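Abbfa_003403 (Acinetobacter baumannii, PDB 4ZXH) is a four-domain nonribosomal peptide synthetase, probably activating an amino acid, joining it to a second acyl group on a phosphopantetheine carrier and releasing the product through its thioesterase. Local coordinates at residues V637-F647 with P765-S773. Numbering follows the deposited sequence.
Sequences VRIGHPSIINF and PTETTVWSS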
loop_
_atom_site.group_PDB
_atom_site.type_symbol
_atom_site.label_atom_id
_atom_site.label_comp_id
_atom_site.label_asym_id
_atom_site.label_seq_id
_atom_site.Cartn_x
_atom_site.Cartn_y
_atom_site.Cartn_z
ATOM N N VAL A 637 -2.916 -27.503 30.689
ATOM C CA VAL A 637 -3.313 -28.421 29.645
ATOM C C VAL A 637 -2.780 -29.798 29.974
ATOM O O VAL A 637 -1.569 -30.008 30.006
ATOM C CB VAL A 637 -2.792 -27.964 28.259
ATOM C CG1 VAL A 637 -3.169 -28.982 27.170
ATOM C CG2 VAL A 637 -3.330 -26.583 27.913
ATOM N N ARG A 638 -3.678 -30.741 30.239
ATOM C CA ARG A 638 -3.265 -32.094 30.601
ATOM C C ARG A 638 -3.097 -32.943 29.364
ATOM O O ARG A 638 -4.048 -33.186 28.629
ATOM C CB ARG A 638 -4.274 -32.750 31.545
ATOM C CG ARG A 638 -4.267 -32.192 32.948
ATOM C CD ARG A 638 -5.517 -32.620 33.678
ATOM N NE ARG A 638 -5.460 -33.981 34.183
ATOM C CZ ARG A 638 -6.523 -34.754 34.369
ATOM N NH1 ARG A 638 -7.735 -34.325 34.037
ATOM N NH2 ARG A 638 -6.366 -35.975 34.859
ATOM N N ILE A 639 -1.879 -33.407 29.148
ATOM C CA ILE A 639 -1.556 -34.177 27.963
ATOM C C ILE A 639 -1.310 -35.614 28.372
ATOM O O ILE A 639 -0.606 -35.875 29.366
ATOM C CB ILE A 639 -0.319 -33.587 27.238
ATOM C CG1 ILE A 639 -0.627 -32.172 26.779
ATOM C CG2 ILE A 639 0.068 -34.438 26.037
ATOM C CD1 ILE A 639 -1.755 -32.112 25.742
ATOM N N GLY A 640 -1.920 -36.535 27.622
ATOM C CA GLY A 640 -1.811 -37.965 27.866
ATOM C C GLY A 640 -0.660 -38.564 27.086
ATOM O O GLY A 640 -0.128 -37.949 26.159
ATOM N N HIS A 641 -0.249 -39.764 27.458
ATOM C CA HIS A 641 0.909 -40.346 26.801
ATOM C C HIS A 641 0.625 -40.836 25.383
ATOM O O HIS A 641 1.523 -40.793 24.542
ATOM C CB HIS A 641 1.491 -41.474 27.649
ATOM C CG HIS A 641 2.513 -41.005 28.641
ATOM N ND1 HIS A 641 2.344 -41.126 30.004
ATOM C CD2 HIS A 641 3.713 -40.397 28.463
ATOM C CE1 HIS A 641 3.397 -40.622 30.621
ATOM N NE2 HIS A 641 4.237 -40.165 29.708
ATOM N N PRO A 642 -0.605 -41.315 25.106
ATOM C CA PRO A 642 -0.855 -41.610 23.683
ATOM C C PRO A 642 -0.609 -40.424 22.716
ATOM O O PRO A 642 0.020 -40.653 21.686
ATOM C CB PRO A 642 -2.324 -42.040 23.681
ATOM C CG PRO A 642 -2.502 -42.696 25.023
ATOM C CD PRO A 642 -1.616 -41.951 25.984
ATOM N N SER A 643 -1.054 -39.206 23.038
ATOM C CA SER A 643 -0.763 -38.024 22.195
ATOM C C SER A 643 0.728 -37.869 21.945
ATOM O O SER A 643 1.155 -37.702 20.815
ATOM C CB SER A 643 -1.261 -36.714 22.830
ATOM O OG SER A 643 -2.473 -36.880 23.549
ATOM N N ILE A 644 1.506 -37.902 23.025
ATOM C CA ILE A 644 2.938 -37.665 22.966
ATOM C C ILE A 644 3.615 -38.623 22.002
ATOM O O ILE A 644 4.367 -38.196 21.134
ATOM C CB ILE A 644 3.595 -37.803 24.362
ATOM C CG1 ILE A 644 3.090 -36.708 25.283
ATOM C CG2 ILE A 644 5.135 -37.733 24.277
ATOM C CD1 ILE A 644 3.753 -36.717 26.601
ATOM N N ILE A 645 3.342 -39.913 22.146
ATOM C CA ILE A 645 4.043 -40.903 21.354
ATOM C C ILE A 645 3.587 -40.793 19.879
ATOM O O ILE A 645 4.396 -40.928 18.961
ATOM C CB ILE A 645 3.848 -42.342 21.949
ATOM C CG1 ILE A 645 4.650 -43.372 21.152
ATOM C CG2 ILE A 645 2.366 -42.733 22.092
ATOM C CD1 ILE A 645 6.145 -43.202 21.333
ATOM N N ASN A 646 2.307 -40.503 19.657
ATOM C CA ASN A 646 1.829 -40.186 18.319
ATOM C C ASN A 646 2.616 -39.040 17.694
ATOM O O ASN A 646 3.023 -39.108 16.539
ATOM C CB ASN A 646 0.351 -39.813 18.344
ATOM C CG ASN A 646 -0.179 -39.468 16.968
ATOM O OD1 ASN A 646 -0.379 -40.337 16.121
ATOM N ND2 ASN A 646 -0.367 -38.181 16.725
ATOM N N PHE A 647 2.813 -37.982 18.469
ATOM C CA PHE A 647 3.574 -36.834 18.014
ATOM C C PHE A 647 5.016 -37.194 17.669
ATOM O O PHE A 647 5.484 -36.916 16.574
ATOM C CB PHE A 647 3.551 -35.741 19.079
ATOM C CG PHE A 647 4.614 -34.691 18.895
ATOM C CD1 PHE A 647 4.519 -33.760 17.873
ATOM C CD2 PHE A 647 5.700 -34.627 19.757
ATOM C CE1 PHE A 647 5.484 -32.795 17.713
ATOM C CE2 PHE A 647 6.673 -33.666 19.597
ATOM C CZ PHE A 647 6.568 -32.756 18.570
ATOM N N PRO A 765 -1.132 -25.710 18.634
ATOM C CA PRO A 765 -1.395 -25.225 19.987
ATOM C C PRO A 765 -1.010 -26.284 20.998
ATOM O O PRO A 765 -1.016 -27.461 20.647
ATOM C CB PRO A 765 -2.906 -24.997 19.990
ATOM C CG PRO A 765 -3.415 -25.986 18.998
ATOM C CD PRO A 765 -2.373 -26.039 17.910
ATOM N N THR A 766 -0.697 -25.872 22.225
ATOM C CA THR A 766 -0.377 -26.782 23.310
ATOM C C THR A 766 -1.492 -27.827 23.510
ATOM O O THR A 766 -1.231 -28.967 23.923
ATOM C CB THR A 766 -0.131 -25.996 24.640
ATOM O OG1 THR A 766 1.018 -25.143 24.509
ATOM C CG2 THR A 766 0.105 -26.938 25.815
ATOM N N GLU A 767 -2.726 -27.444 23.190
ATOM C CA GLU A 767 -3.892 -28.308 23.389
ATOM C C GLU A 767 -3.974 -29.496 22.421
ATOM O O GLU A 767 -4.809 -30.378 22.605
ATOM C CB GLU A 767 -5.179 -27.480 23.280
ATOM C CG GLU A 767 -5.434 -26.521 24.447
ATOM C CD GLU A 767 -4.738 -25.162 24.295
ATOM O OE1 GLU A 767 -3.728 -25.081 23.555
ATOM O OE2 GLU A 767 -5.205 -24.174 24.927
ATOM N N THR A 768 -3.128 -29.540 21.399
ATOM C CA THR A 768 -3.165 -30.691 20.493
ATOM C C THR A 768 -1.799 -31.344 20.390
ATOM O O THR A 768 -1.507 -32.070 19.431
ATOM C CB THR A 768 -3.675 -30.318 19.074
ATOM O OG1 THR A 768 -2.921 -29.219 18.549
ATOM C CG2 THR A 768 -5.140 -29.929 19.127
ATOM N N THR A 769 -0.988 -31.067 21.405
ATOM C CA THR A 769 0.316 -31.707 21.673
ATOM C C THR A 769 1.471 -31.259 20.773
ATOM O O THR A 769 1.710 -31.836 19.713
ATOM C CB THR A 769 0.216 -33.231 21.604
ATOM O OG1 THR A 769 -0.887 -33.658 22.407
ATOM C CG2 THR A 769 1.484 -33.870 22.132
ATOM N N VAL A 770 2.185 -30.237 21.254
ATOM C CA VAL A 770 3.390 -29.664 20.639
ATOM C C VAL A 770 3.153 -29.115 19.231
ATOM O O VAL A 770 2.865 -27.934 19.067
ATOM C CB VAL A 770 4.551 -30.679 20.590
ATOM C CG1 VAL A 770 5.826 -29.947 20.229
ATOM C CG2 VAL A 770 4.724 -31.383 21.942
ATOM N N TRP A 771 3.284 -29.955 18.214
ATOM C CA TRP A 771 2.989 -29.518 16.857
ATOM C C TRP A 771 1.864 -30.373 16.276
ATOM O O TRP A 771 1.688 -31.530 16.667
ATOM C CB TRP A 771 4.227 -29.604 15.958
ATOM C CG TRP A 771 5.498 -28.909 16.467
ATOM C CD1 TRP A 771 6.725 -29.491 16.655
ATOM C CD2 TRP A 771 5.665 -27.512 16.804
ATOM N NE1 TRP A 771 7.638 -28.546 17.094
ATOM C CE2 TRP A 771 7.012 -27.333 17.205
ATOM C CE3 TRP A 771 4.805 -26.404 16.824
ATOM C CZ2 TRP A 771 7.518 -26.091 17.614
ATOM C CZ3 TRP A 771 5.313 -25.165 17.232
ATOM C CH2 TRP A 771 6.656 -25.024 17.622
ATOM N N SER A 772 1.115 -29.802 15.334
ATOM C CA SER A 772 0.034 -30.522 14.662
ATOM C C SER A 772 0.148 -30.478 13.134
ATOM O O SER A 772 -0.431 -31.321 12.447
ATOM C CB SER A 772 -1.330 -29.975 15.086
ATOM O OG SER A 772 -1.769 -30.565 16.300
ATOM N N SER A 773 0.876 -29.501 12.605
ATOM C CA SER A 773 1.197 -29.499 11.184
ATOM C C SER A 773 2.646 -29.091 10.977
ATOM O O SER A 773 3.284 -28.544 11.885
ATOM C CB SER A 773 0.261 -28.578 10.395
ATOM O OG SER A 773 0.472 -27.222 10.726
#
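Phe647, on the first turns of helix 641-655, lays its ring on Val770 of the loop that follows strand 756-763. With CG anti to the backbone N (chi1 163°), the ring hangs from the helix toward the loop. Val770 CB sits over one face, 3.7 Å from the Phe647 ring centroid and 19° off the normal, a CH-pi contact displaced toward the rim. Val770 CG1 also covers a face of the Trp771 indole, so the valine packs against both aromatics. The Phe647 ring and the five-membered ring of Trp771 are inclined at 55°, and Phe647 CE1 approaches Trp771 CD1 at 3.7 Å. Trp771 NE1 is hydrogen-bonded to Gln715 OE1.

One helical turn back, Ser643 CB rests beside the hydroxyl of Thr769, while Thr769 CG2 reaches Phe647 CB at 4.1 Å. That hydroxyl is hydrogen-bonded to Gly818 O, outside the pair.

Phe647 and Thr769 are the most deeply covered residues; toward strand 635-640 single methyls meet partly exposed Thr766 instead. Ile639 CD1 lies 3.7 Å from Thr766 O, and Val637 CB meets Thr766 CG2 at 3.9 Å. Val637 CG2 comes to 4.1 Å from Glu767 CG; the carboxylate OE2 is hydrogen-bonded to Tyr823 OH.

Thr766 and Glu767 belong to the YGPTE core motif of adenylation domains, and strand 635-640 leads out of the family's glycine-rich loop. Van der Waals and CH-pi contacts, with no polar bond between the segments, hold the loop against helix 641-655 and the end of strand 635-640; the polar ends of Glu767, Thr769 and Trp771 are hydrogen-bonded elsewhere in the domain.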